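Long-range contacts in crystal protein (Bacillus thuringiensis serovar dakota, PDB 2ZTB), which recognizes cancer cells as the proteolytically activated form of parasporin-2, a toxin that probably kills them by forming beta-barrel pores in the membrane: residues A[62-67]-A[190-195]; A[80-85]-A[173-178]; A[33-38]-A[197-202]. All coordinates share one frame; numbering follows the deposited sequence.

Interaction 1. Residues A[62-67]-A[190-195]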
ATOM      1  N   TYR A  62       7.427  17.734  12.415  1.00 57.85           N
ATOM      2  CA  TYR A  62       6.696  16.505  12.149  1.00 58.42           C
ATOM      3  C   TYR A  62       6.358  16.375  10.686  1.00 58.49           C
ATOM      4  O   TYR A  62       6.116  17.367  10.009  1.00 58.85           O
ATOM      5  CB  TYR A  62       5.385  16.462  12.942  1.00 58.77           C
ATOM      6  CG  TYR A  62       5.525  16.701  14.425  1.00 59.50           C
ATOM      7  CD1 TYR A  62       5.389  17.988  14.963  1.00 60.57           C
ATOM      8  CD2 TYR A  62       5.782  15.647  15.301  1.00 60.10           C
ATOM      9  CE1 TYR A  62       5.512  18.221  16.331  1.00 59.37           C
ATOM     10  CE2 TYR A  62       5.898  15.872  16.681  1.00 60.00           C
ATOM     11  CZ  TYR A  62       5.765  17.155  17.181  1.00 60.22           C
ATOM     12  OH  TYR A  62       5.878  17.373  18.545  1.00 61.65           O
ATOM     13  N   LYS A  63       6.376  15.134  10.213  1.00 58.79           N
ATOM     14  CA  LYS A  63       5.764  14.737   8.954  1.00 58.69           C
ATOM     15  C   LYS A  63       4.426  14.049   9.282  1.00 59.40           C
ATOM     16  O   LYS A  63       4.280  13.398  10.327  1.00 58.83           O
ATOM     17  CB  LYS A  63       6.697  13.812   8.163  1.00 58.82           C
ATOM     18  CG  LYS A  63       7.274  12.624   8.940  1.00 58.49           C
ATOM     19  CD  LYS A  63       7.973  11.669   7.972  1.00 58.00           C
ATOM     20  CE  LYS A  63       8.368  10.365   8.623  1.00 57.31           C
ATOM     21  NZ  LYS A  63       9.506  10.416   9.583  1.00 57.73           N
ATOM     22  N   ASN A  64       3.450  14.238   8.396  1.00 59.86           N
ATOM     23  CA  ASN A  64       2.074  13.821   8.620  1.00 59.86           C
ATOM     24  C   ASN A  64       1.534  13.187   7.350  1.00 60.25           C
ATOM     25  O   ASN A  64       1.856  13.630   6.254  1.00 59.77           O
ATOM     26  CB  ASN A  64       1.168  15.019   8.943  1.00 59.89           C
ATOM     27  CG  ASN A  64       1.702  15.897  10.070  1.00 59.80           C
ATOM     28  OD1 ASN A  64       2.537  16.785   9.853  1.00 62.40           O
ATOM     29  ND2 ASN A  64       1.203  15.670  11.266  1.00 56.43           N
ATOM     30  N   VAL A  65       0.685  12.176   7.514  1.00 60.55           N
ATOM     31  CA  VAL A  65      -0.115  11.639   6.420  1.00 60.43           C
ATOM     32  C   VAL A  65      -1.535  12.133   6.659  1.00 60.33           C
ATOM     33  O   VAL A  65      -2.049  12.055   7.773  1.00 60.24           O
ATOM     34  CB  VAL A  65      -0.051  10.080   6.361  1.00 60.71           C
ATOM     35  CG1 VAL A  65      -0.842   9.532   5.173  1.00 60.64           C
ATOM     36  CG2 VAL A  65       1.403   9.594   6.303  1.00 59.74           C
ATOM     37  N   GLY A  66      -2.154  12.689   5.628  1.00 60.48           N
ATOM     38  CA  GLY A  66      -3.530  13.155   5.742  1.00 60.69           C
ATOM     39  C   GLY A  66      -4.495  12.017   5.449  1.00 61.23           C
ATOM     40  O   GLY A  66      -4.124  10.836   5.469  1.00 61.59           O
ATOM     41  N   THR A  67      -5.738  12.378   5.164  1.00 61.26           N
ATOM     42  CA  THR A  67      -6.792  11.418   4.913  1.00 60.86           C
ATOM     43  C   THR A  67      -6.556  10.769   3.560  1.00 60.78           C
ATOM     44  O   THR A  67      -6.313  11.461   2.562  1.00 60.74           O
ATOM     45  CB  THR A  67      -8.170  12.106   4.956  1.00 60.90           C
ATOM     46  OG1 THR A  67      -8.241  12.930   6.127  1.00 61.55           O
ATOM     47  CG2 THR A  67      -9.302  11.087   4.988  1.00 60.76           C
ATOM     48  N   THR A 190       2.390  16.196   4.801  1.00 59.60           N
ATOM     49  CA  THR A 190       2.676  17.584   5.174  1.00 59.63           C
ATOM     50  C   THR A 190       3.690  17.671   6.305  1.00 59.73           C
ATOM     51  O   THR A 190       3.675  16.857   7.233  1.00 60.10           O
ATOM     52  CB  THR A 190       1.413  18.366   5.584  1.00 59.44           C
ATOM     53  OG1 THR A 190       0.846  17.770   6.757  1.00 60.02           O
ATOM     54  CG2 THR A 190       0.377  18.395   4.450  1.00 59.51           C
ATOM     55  N   VAL A 191       4.573  18.662   6.217  1.00 59.47           N
ATOM     56  CA  VAL A 191       5.546  18.913   7.272  1.00 59.39           C
ATOM     57  C   VAL A 191       5.225  20.242   7.984  1.00 59.44           C
ATOM     58  O   VAL A 191       4.945  21.251   7.340  1.00 59.60           O
ATOM     59  CB  VAL A 191       7.012  18.852   6.728  1.00 59.27           C
ATOM     60  CG1 VAL A 191       7.985  19.512   7.689  1.00 58.63           C
ATOM     61  CG2 VAL A 191       7.422  17.401   6.471  1.00 58.49           C
ATOM     62  N   ASP A 192       5.236  20.214   9.314  1.00 59.28           N
ATOM     63  CA  ASP A 192       5.042  21.415  10.118  1.00 59.62           C
ATOM     64  C   ASP A 192       5.968  21.383  11.322  1.00 59.30           C
ATOM     65  O   ASP A 192       6.288  20.302  11.827  1.00 59.69           O
ATOM     66  CB  ASP A 192       3.576  21.572  10.560  1.00 59.63           C
ATOM     67  CG  ASP A 192       3.090  20.414  11.411  1.00 60.89           C
ATOM     68  OD1 ASP A 192       3.189  20.530  12.655  1.00 61.22           O
ATOM     69  OD2 ASP A 192       2.616  19.391  10.839  1.00 61.81           O
ATOM     70  N   GLY A 193       6.394  22.563  11.777  1.00 58.59           N
ATOM     71  CA  GLY A 193       7.316  22.661  12.910  1.00 57.77           C
ATOM     72  C   GLY A 193       8.597  23.398  12.566  1.00 57.59           C
ATOM     73  O   GLY A 193       8.621  24.195  11.635  1.00 57.76           O
ATOM     74  N   TYR A 194       9.674  23.113  13.297  1.00 57.15           N
ATOM     75  CA  TYR A 194      10.848  23.992  13.295  1.00 56.52           C
ATOM     76  C   TYR A 194      12.179  23.280  13.126  1.00 56.01           C
ATOM     77  O   TYR A 194      12.306  22.089  13.440  1.00 56.11           O
ATOM     78  CB  TYR A 194      10.887  24.841  14.584  1.00 56.77           C
ATOM     79  CG  TYR A 194       9.615  25.624  14.838  1.00 56.91           C
ATOM     80  CD1 TYR A 194       8.507  25.010  15.436  1.00 57.28           C
ATOM     81  CD2 TYR A 194       9.513  26.973  14.485  1.00 56.96           C
ATOM     82  CE1 TYR A 194       7.329  25.698  15.658  1.00 56.63           C
ATOM     83  CE2 TYR A 194       8.328  27.691  14.721  1.00 57.01           C
ATOM     84  CZ  TYR A 194       7.241  27.032  15.298  1.00 57.78           C
ATOM     85  OH  TYR A 194       6.064  27.702  15.544  1.00 59.33           O
ATOM     86  N   PHE A 195      13.152  24.035  12.606  1.00 54.84           N
ATOM     87  CA  PHE A 195      14.570  23.695  12.668  1.00 53.27           C
ATOM     88  C   PHE A 195      15.297  24.701  13.569  1.00 53.03           C
ATOM     89  O   PHE A 195      14.846  25.846  13.742  1.00 52.40           O
ATOM     90  CB  PHE A 195      15.194  23.757  11.288  1.00 53.02           C
ATOM     91  CG  PHE A 195      14.889  22.571  10.408  1.00 51.87           C
ATOM     92  CD1 PHE A 195      13.651  22.433   9.804  1.00 51.25           C
ATOM     93  CD2 PHE A 195      15.872  21.632  10.135  1.00 50.40           C
ATOM     94  CE1 PHE A 195      13.376  21.350   8.980  1.00 53.17           C
ATOM     95  CE2 PHE A 195      15.613  20.556   9.304  1.00 51.11           C
ATOM     96  CZ  PHE A 195      14.364  20.415   8.718  1.00 51.91           C
TER
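Two long strands of the elongated, mostly beta toxin, a fold related to the aerolysin-type pore formers, pair antiparallel where 62-65 runs beside 190-192. Tyr62, Asn64, Thr190 and Asp192 put their side chains on one face of this ladder, Lys63 and Val191 on the other. On the polar face Asp192 holds CG between its backbone N and carbonyl carbon (chi1 61°), the crowded position, and this swings the carboxylate across the strand gap. OD1 comes 4.1 Å from Tyr62 CD1, the carboxylate and ring planes being 33° apart. OD2 lies at the amide end of Asn64, whose side chain crosses that of Asp192 at about a right angle. Arg5 of strand 4-7 forms a salt bridge with Asp192 OD2 and a cation-pi contact with Tyr62, so a cation probably balances the carboxylate on this partly exposed face. Further along, Thr190 OG1 touches Asn64 CB at 3.5 Å.

The opposite face is apolar near the backbone: Val191 CG2 meets Lys63 CB at 4.0 Å. From there the lysine chain leads away, bending at chi4, to carry NZ to Glu6, Glu12 and the carbonyl of Tyr7. Backbone bonds set this register. Asn64 O accepts from Thr190 N at 3.0 Å, on an in-plane lone pair, whereas the return bond from Asn64 N to Thr190 O is weak and bent. The straightest bond joins Tyr62 N to Asp192 O, 2.9 Å long with 172° at the hydrogen.

Interaction 2. Residues A[80-85]-A[173-178]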
ATOM      1  N   ASN A  80     -13.640 -17.104 -18.081  1.00 63.33           N
ATOM      2  CA  ASN A  80     -13.722 -18.583 -18.032  1.00 64.39           C
ATOM      3  C   ASN A  80     -12.443 -19.166 -17.475  1.00 64.21           C
ATOM      4  O   ASN A  80     -11.348 -18.848 -17.947  1.00 65.20           O
ATOM      5  CB  ASN A  80     -13.979 -19.192 -19.412  1.00 64.70           C
ATOM      6  CG  ASN A  80     -15.410 -19.677 -19.595  1.00 67.25           C
ATOM      7  OD1 ASN A  80     -15.848 -20.641 -18.944  1.00 69.99           O
ATOM      8  ND2 ASN A  80     -16.140 -19.032 -20.515  1.00 67.19           N
ATOM      9  N   VAL A  81     -12.592 -20.003 -16.458  1.00 63.22           N
ATOM     10  CA  VAL A  81     -11.477 -20.649 -15.790  1.00 61.84           C
ATOM     11  C   VAL A  81     -12.016 -21.991 -15.309  1.00 60.41           C
ATOM     12  O   VAL A  81     -13.048 -22.035 -14.653  1.00 59.83           O
ATOM     13  CB  VAL A  81     -10.964 -19.790 -14.614  1.00 62.11           C
ATOM     14  CG1 VAL A  81     -10.169 -20.610 -13.616  1.00 63.06           C
ATOM     15  CG2 VAL A  81     -10.112 -18.671 -15.128  1.00 63.30           C
ATOM     16  N   ILE A  82     -11.336 -23.078 -15.675  1.00 59.16           N
ATOM     17  CA  ILE A  82     -11.687 -24.413 -15.210  1.00 57.39           C
ATOM     18  C   ILE A  82     -11.077 -24.634 -13.837  1.00 56.59           C
ATOM     19  O   ILE A  82      -9.847 -24.614 -13.678  1.00 56.14           O
ATOM     20  CB  ILE A  82     -11.184 -25.530 -16.165  1.00 57.55           C
ATOM     21  CG1 ILE A  82     -11.400 -25.181 -17.647  1.00 57.97           C
ATOM     22  CG2 ILE A  82     -11.813 -26.872 -15.816  1.00 56.25           C
ATOM     23  CD1 ILE A  82     -12.814 -24.938 -18.063  1.00 59.45           C
ATOM     24  N   LEU A  83     -11.943 -24.839 -12.848  1.00 55.68           N
ATOM     25  CA  LEU A  83     -11.501 -25.111 -11.482  1.00 55.16           C
ATOM     26  C   LEU A  83     -11.428 -26.602 -11.193  1.00 54.77           C
ATOM     27  O   LEU A  83     -10.686 -27.036 -10.316  1.00 54.86           O
ATOM     28  CB  LEU A  83     -12.409 -24.432 -10.451  1.00 54.91           C
ATOM     29  CG  LEU A  83     -12.481 -22.903 -10.380  1.00 55.97           C
ATOM     30  CD1 LEU A  83     -13.173 -22.494  -9.073  1.00 55.39           C
ATOM     31  CD2 LEU A  83     -11.097 -22.246 -10.493  1.00 55.14           C
ATOM     32  N   ALA A  84     -12.210 -27.383 -11.925  1.00 54.45           N
ATOM     33  CA  ALA A  84     -12.223 -28.829 -11.758  1.00 54.29           C
ATOM     34  C   ALA A  84     -12.696 -29.444 -13.045  1.00 54.33           C
ATOM     35  O   ALA A  84     -13.458 -28.828 -13.784  1.00 54.35           O
ATOM     36  CB  ALA A  84     -13.134 -29.239 -10.610  1.00 53.98           C
ATOM     37  N   GLN A  85     -12.226 -30.654 -13.316  1.00 54.57           N
ATOM     38  CA  GLN A  85     -12.637 -31.390 -14.486  1.00 54.85           C
ATOM     39  C   GLN A  85     -12.563 -32.892 -14.234  1.00 55.29           C
ATOM     40  O   GLN A  85     -11.550 -33.405 -13.771  1.00 54.77           O
ATOM     41  CB  GLN A  85     -11.781 -31.004 -15.691  1.00 54.96           C
ATOM     42  CG  GLN A  85     -12.331 -31.528 -16.999  1.00 54.83           C
ATOM     43  CD  GLN A  85     -11.451 -31.220 -18.176  1.00 55.13           C
ATOM     44  OE1 GLN A  85     -10.916 -32.125 -18.804  1.00 58.85           O
ATOM     45  NE2 GLN A  85     -11.310 -29.951 -18.503  1.00 54.05           N
ATOM     46  N   GLN A 173     -17.088 -30.162 -16.140  1.00 51.92           N
ATOM     47  CA  GLN A 173     -16.199 -29.141 -15.603  1.00 52.00           C
ATOM     48  C   GLN A 173     -16.881 -28.277 -14.566  1.00 50.93           C
ATOM     49  O   GLN A 173     -18.082 -28.043 -14.637  1.00 50.27           O
ATOM     50  CB  GLN A 173     -15.630 -28.250 -16.721  1.00 51.98           C
ATOM     51  CG  GLN A 173     -15.014 -29.042 -17.895  1.00 53.98           C
ATOM     52  CD  GLN A 173     -14.723 -28.173 -19.104  1.00 54.18           C
ATOM     53  OE1 GLN A 173     -15.522 -27.313 -19.470  1.00 57.46           O
ATOM     54  NE2 GLN A 173     -13.578 -28.405 -19.742  1.00 55.87           N
ATOM     55  N   LEU A 174     -16.094 -27.812 -13.594  1.00 50.42           N
ATOM     56  CA  LEU A 174     -16.509 -26.727 -12.727  1.00 49.95           C
ATOM     57  C   LEU A 174     -15.774 -25.485 -13.197  1.00 49.43           C
ATOM     58  O   LEU A 174     -14.542 -25.470 -13.263  1.00 49.61           O
ATOM     59  CB  LEU A 174     -16.198 -27.029 -11.256  1.00 50.02           C
ATOM     60  CG  LEU A 174     -16.585 -25.957 -10.221  1.00 50.76           C
ATOM     61  CD1 LEU A 174     -18.086 -25.757 -10.136  1.00 50.14           C
ATOM     62  CD2 LEU A 174     -16.034 -26.325  -8.869  1.00 50.61           C
ATOM     63  N   THR A 175     -16.525 -24.448 -13.547  1.00 48.97           N
ATOM     64  CA  THR A 175     -15.918 -23.240 -14.079  1.00 48.50           C
ATOM     65  C   THR A 175     -16.288 -22.022 -13.250  1.00 48.43           C
ATOM     66  O   THR A 175     -17.289 -22.030 -12.551  1.00 47.82           O
ATOM     67  CB  THR A 175     -16.313 -22.986 -15.542  1.00 48.81           C
ATOM     68  OG1 THR A 175     -17.669 -22.511 -15.597  1.00 49.58           O
ATOM     69  CG2 THR A 175     -16.160 -24.273 -16.395  1.00 47.86           C
ATOM     70  N   ALA A 176     -15.462 -20.978 -13.339  1.00 48.49           N
ATOM     71  CA  ALA A 176     -15.708 -19.729 -12.653  1.00 48.68           C
ATOM     72  C   ALA A 176     -15.204 -18.531 -13.463  1.00 49.18           C
ATOM     73  O   ALA A 176     -14.490 -18.685 -14.454  1.00 49.30           O
ATOM     74  CB  ALA A 176     -15.067 -19.755 -11.264  1.00 48.31           C
ATOM     75  N   LYS A 177     -15.630 -17.339 -13.057  1.00 49.55           N
ATOM     76  CA  LYS A 177     -15.005 -16.112 -13.511  1.00 49.69           C
ATOM     77  C   LYS A 177     -14.033 -15.653 -12.420  1.00 50.57           C
ATOM     78  O   LYS A 177     -14.217 -15.958 -11.234  1.00 50.11           O
ATOM     79  CB  LYS A 177     -16.038 -15.023 -13.803  1.00 49.12           C
ATOM     80  CG  LYS A 177     -17.020 -15.347 -14.924  1.00 48.40           C
ATOM     81  CD  LYS A 177     -17.945 -14.168 -15.176  1.00 48.39           C
ATOM     82  CE  LYS A 177     -18.931 -14.440 -16.297  1.00 48.91           C
ATOM     83  NZ  LYS A 177     -20.083 -15.325 -15.908  1.00 51.01           N
ATOM     84  N   ILE A 178     -12.990 -14.937 -12.829  1.00 51.54           N
ATOM     85  CA  ILE A 178     -12.085 -14.312 -11.892  1.00 52.71           C
ATOM     86  C   ILE A 178     -12.239 -12.800 -12.014  1.00 53.16           C
ATOM     87  O   ILE A 178     -12.234 -12.254 -13.121  1.00 53.24           O
ATOM     88  CB  ILE A 178     -10.623 -14.746 -12.129  1.00 52.88           C
ATOM     89  CG1 ILE A 178     -10.473 -16.263 -11.946  1.00 53.10           C
ATOM     90  CG2 ILE A 178      -9.675 -13.996 -11.193  1.00 52.93           C
ATOM     91  CD1 ILE A 178      -9.064 -16.780 -12.334  1.00 53.55           C
TER
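Leu83, Ala84, Leu174, Ala176, Val81 and Ile178 make up the closely packed part of this antiparallel pair. Val81 CG2 meets Ile178 CD1 at 3.5 Å, the two side chains crossing at about a right angle; Ile178 gets there with CG1 anti to its carbonyl carbon and the chain then extended to CD1. Next along, the Leu83 branch CD1 rests on Ala176 CB, 4.0 Å away. Ala84 CB and Leu174 CB then touch at 3.8 Å. Phe106 and Ile102 of strand 96-116 and Phe238 of strand 223-247 add to this apolar layer, which lies on one face of the pair, against strand 96-116 in the elongated beta body.

Midway the pairing slips by one residue. Leu83 and Ala84 both face Leu174, a classic beta bulge, and both amides converge on Leu174 O. Leu83 N comes nearly along the C=O axis at 2.7 Å, while Ala84 N uses an in-plane lone pair from farther off, 3.3 Å. With the extra residue in place the Leu83 side chain leaves at an angle, and its tip CD1 joins the layer of Val81 and Ala84. At the bulge itself Leu174 N also bonds back to Ala84 O, from above the carbonyl plane, and before it Ala176 N donates to Val81 O.

The other face is looser and, at Ile82 and Gln85, open to solvent, though Thr175 is buried. Ile82 and Thr175 lie alongside each other, pointing the same way, with CD1 of the isoleucine 3.8 Å from CG2 of the threonine. Gln173 and Gln85 likewise lie side by side, both extended beyond CG; their stems touch at CG to CG, 3.8 Å, and their amide planes are turned 41° from one another.

Interaction 3. Residues A[33-38]-A[197-202]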
ATOM      1  N   THR A  33      24.949  35.179   8.743  1.00 57.16           N
ATOM      2  CA  THR A  33      26.156  34.492   9.189  1.00 57.08           C
ATOM      3  C   THR A  33      25.857  33.010   9.064  1.00 56.76           C
ATOM      4  O   THR A  33      24.755  32.566   9.384  1.00 56.86           O
ATOM      5  CB  THR A  33      26.520  34.856  10.672  1.00 57.26           C
ATOM      6  OG1 THR A  33      26.798  36.260  10.763  1.00 59.20           O
ATOM      7  CG2 THR A  33      27.738  34.080  11.185  1.00 55.81           C
ATOM      8  N   ASN A  34      26.822  32.256   8.562  1.00 56.61           N
ATOM      9  CA  ASN A  34      26.674  30.818   8.420  1.00 56.74           C
ATOM     10  C   ASN A  34      26.633  30.210   9.834  1.00 56.74           C
ATOM     11  O   ASN A  34      27.514  30.491  10.636  1.00 57.23           O
ATOM     12  CB  ASN A  34      27.844  30.282   7.583  1.00 56.37           C
ATOM     13  CG  ASN A  34      27.629  28.848   7.088  1.00 56.83           C
ATOM     14  OD1 ASN A  34      26.493  28.391   6.873  1.00 56.15           O
ATOM     15  ND2 ASN A  34      28.735  28.137   6.887  1.00 54.97           N
ATOM     16  N   PRO A  35      25.576  29.441  10.175  1.00 56.66           N
ATOM     17  CA  PRO A  35      25.607  28.864  11.512  1.00 56.85           C
ATOM     18  C   PRO A  35      26.687  27.779  11.635  1.00 57.80           C
ATOM     19  O   PRO A  35      27.071  27.143  10.625  1.00 57.91           O
ATOM     20  CB  PRO A  35      24.214  28.230  11.651  1.00 56.81           C
ATOM     21  CG  PRO A  35      23.765  27.970  10.269  1.00 55.63           C
ATOM     22  CD  PRO A  35      24.349  29.069   9.442  1.00 56.34           C
ATOM     23  N   ASP A  36      27.149  27.565  12.866  1.00 57.65           N
ATOM     24  CA  ASP A  36      28.083  26.501  13.164  1.00 57.54           C
ATOM     25  C   ASP A  36      27.410  25.151  12.962  1.00 57.31           C
ATOM     26  O   ASP A  36      28.013  24.216  12.440  1.00 57.82           O
ATOM     27  CB  ASP A  36      28.553  26.617  14.609  1.00 57.91           C
ATOM     28  CG  ASP A  36      29.680  27.601  14.791  1.00 59.04           C
ATOM     29  OD1 ASP A  36      30.270  28.079  13.800  1.00 60.64           O
ATOM     30  OD2 ASP A  36      29.981  27.896  15.960  1.00 61.92           O
ATOM     31  N   GLY A  37      26.156  25.050  13.386  1.00 56.72           N
ATOM     32  CA  GLY A  37      25.421  23.804  13.278  1.00 55.68           C
ATOM     33  C   GLY A  37      23.927  24.022  13.223  1.00 55.07           C
ATOM     34  O   GLY A  37      23.449  25.134  13.455  1.00 54.88           O
ATOM     35  N   ILE A  38      23.199  22.943  12.937  1.00 54.50           N
ATOM     36  CA  ILE A  38      21.739  22.971  12.804  1.00 53.61           C
ATOM     37  C   ILE A  38      21.159  21.806  13.604  1.00 54.07           C
ATOM     38  O   ILE A  38      21.899  20.942  14.045  1.00 54.31           O
ATOM     39  CB  ILE A  38      21.265  22.939  11.311  1.00 53.87           C
ATOM     40  CG1 ILE A  38      21.648  21.614  10.619  1.00 52.14           C
ATOM     41  CG2 ILE A  38      21.767  24.227  10.544  1.00 52.98           C
ATOM     42  CD1 ILE A  38      21.019  21.379   9.232  1.00 52.05           C
ATOM     43  N   ALA A 197      19.274  26.428  14.746  1.00 51.30           N
ATOM     44  CA  ALA A 197      20.642  26.692  14.310  1.00 51.42           C
ATOM     45  C   ALA A 197      21.403  27.395  15.409  1.00 51.77           C
ATOM     46  O   ALA A 197      20.847  28.248  16.114  1.00 51.91           O
ATOM     47  CB  ALA A 197      20.668  27.527  13.021  1.00 50.82           C
ATOM     48  N   ASN A 198      22.672  27.032  15.569  1.00 52.65           N
ATOM     49  CA  ASN A 198      23.555  27.757  16.496  1.00 53.55           C
ATOM     50  C   ASN A 198      24.656  28.490  15.759  1.00 53.76           C
ATOM     51  O   ASN A 198      25.315  27.926  14.881  1.00 54.42           O
ATOM     52  CB  ASN A 198      24.129  26.847  17.592  1.00 53.89           C
ATOM     53  CG  ASN A 198      24.970  25.703  17.041  1.00 55.10           C
ATOM     54  OD1 ASN A 198      24.440  24.690  16.579  1.00 55.55           O
ATOM     55  ND2 ASN A 198      26.292  25.858  17.098  1.00 55.70           N
ATOM     56  N   PHE A 199      24.855  29.751  16.128  1.00 53.86           N
ATOM     57  CA  PHE A 199      25.744  30.633  15.407  1.00 53.72           C
ATOM     58  C   PHE A 199      27.044  30.882  16.181  1.00 54.93           C
ATOM     59  O   PHE A 199      27.067  30.728  17.418  1.00 54.89           O
ATOM     60  CB  PHE A 199      24.993  31.932  15.066  1.00 53.15           C
ATOM     61  CG  PHE A 199      23.856  31.716  14.104  1.00 52.06           C
ATOM     62  CD1 PHE A 199      22.609  31.239  14.562  1.00 51.27           C
ATOM     63  CD2 PHE A 199      24.030  31.945  12.744  1.00 50.30           C
ATOM     64  CE1 PHE A 199      21.552  30.993  13.670  1.00 49.98           C
ATOM     65  CE2 PHE A 199      22.978  31.711  11.841  1.00 52.32           C
ATOM     66  CZ  PHE A 199      21.738  31.222  12.311  1.00 50.52           C
ATOM     67  N   PRO A 200      28.139  31.226  15.451  1.00 55.54           N
ATOM     68  CA  PRO A 200      29.432  31.577  16.055  1.00 56.27           C
ATOM     69  C   PRO A 200      29.407  32.902  16.831  1.00 57.30           C
ATOM     70  O   PRO A 200      30.178  33.066  17.776  1.00 58.51           O
ATOM     71  CB  PRO A 200      30.370  31.691  14.837  1.00 55.79           C
ATOM     72  CG  PRO A 200      29.472  32.018  13.701  1.00 55.08           C
ATOM     73  CD  PRO A 200      28.203  31.262  13.974  1.00 54.76           C
ATOM     74  N   LYS A 201      28.543  33.833  16.426  1.00 57.80           N
ATOM     75  CA  LYS A 201      28.323  35.081  17.156  1.00 57.98           C
ATOM     76  C   LYS A 201      26.822  35.358  17.367  1.00 57.98           C
ATOM     77  O   LYS A 201      25.974  34.616  16.879  1.00 58.39           O
ATOM     78  CB  LYS A 201      28.999  36.242  16.426  1.00 57.97           C
ATOM     79  CG  LYS A 201      28.521  36.436  15.011  1.00 59.47           C
ATOM     80  CD  LYS A 201      29.387  37.428  14.324  1.00 62.01           C
ATOM     81  CE  LYS A 201      28.780  37.876  13.043  1.00 65.68           C
ATOM     82  NZ  LYS A 201      29.707  38.818  12.320  1.00 67.67           N
ATOM     83  N   ARG A 202      26.496  36.416  18.102  1.00 57.80           N
ATOM     84  CA  ARG A 202      25.099  36.820  18.268  1.00 57.81           C
ATOM     85  C   ARG A 202      24.595  37.404  16.947  1.00 56.22           C
ATOM     86  O   ARG A 202      25.241  38.261  16.371  1.00 56.27           O
ATOM     87  CB  ARG A 202      24.940  37.829  19.410  1.00 57.33           C
ATOM     88  CG  ARG A 202      25.067  37.233  20.812  1.00 59.53           C
ATOM     89  CD  ARG A 202      24.707  38.284  21.880  1.00 60.57           C
ATOM     90  NE  ARG A 202      24.938  37.847  23.265  1.00 67.35           N
ATOM     91  CZ  ARG A 202      24.130  37.078  24.010  1.00 69.73           C
ATOM     92  NH1 ARG A 202      22.985  36.584  23.535  1.00 70.10           N
ATOM     93  NH2 ARG A 202      24.484  36.789  25.265  1.00 71.37           N
TER
HETATM   94  O   HOH W   1      29.316  37.242   9.788  1.00 52.93           O
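Phe199 leaves its strand on the side away from 33-38, but with CG anti to the carbonyl carbon (chi1 -66°) the ring swings back to the loop. Its CB and CG serve as the stem. From there CD2 reaches Pro35 CA at 3.7 Å, and CE2 meets Thr33 O at 3.2 Å, the carbonyl oxygen lying at the ring edge, in its plane. Over one face of the ring sits Pro35 CB, 3.9 Å from the centroid and only 18° off the normal, a CH-pi contact displaced toward the rim. At the tip, CZ also touches Pro35 CB. The same methylene packs on Ala197 CB, so the proline is wedged between the ring and the methyl.

Backbone pairing continues beside this stack. Asn198 N gives a bond of 2.9 Å to Gly37 O, approaching from above the carbonyl plane. In return Asn198 O receives two weak bonds, from Asp36 N and Gly37 N: both residues face Asn198, the pattern of a classic beta bulge, here where the loop enters strand 37-40. Asn198 holds its amide in the crowded position (chi1 61°), from which ND2 bonds to Asn47 O.

Past the ring, Thr33 CG2 and Pro200 CG meet tip to tip at 3.7 Å. The Asp36 carboxylate crosses the Pro200 ring obliquely. At the outer end one water joins Thr33 OG1, 2.9 Å away, to Lys201 NZ, from which it accepts a hydrogen bond.

Phe27 of helix 20-31 covers Pro35 and Ala197, Tyr31 meets the Phe199 ring, strand 43-46 pairs with 37-40 through Ile38 and Tyr45, and strand 210-214 borders 197-199.

Overall arrangement
From the N terminus, the chain passes helix 20-31 and opens the widest loop at 33-38, closed only at 197-202 by interaction 3. Strand 61-90 then begins with 62-67, whose partner 190-195 closes a smaller loop within it, and continues to 80-85, which meets 173-178 in the innermost one; none of the three cross. Interactions 1 and 2 join the same two long strands, 61-90 and 168-199, at places whose centres lie about 50 Å apart, on opposite sides of the chain's centre. Interaction 3 ties the segment after helix 20-31, and the start of strand 37-40, to the end of strand 168-199, its centre about 25 Å from that of interaction 1 and about 71 Å from that of interaction 2.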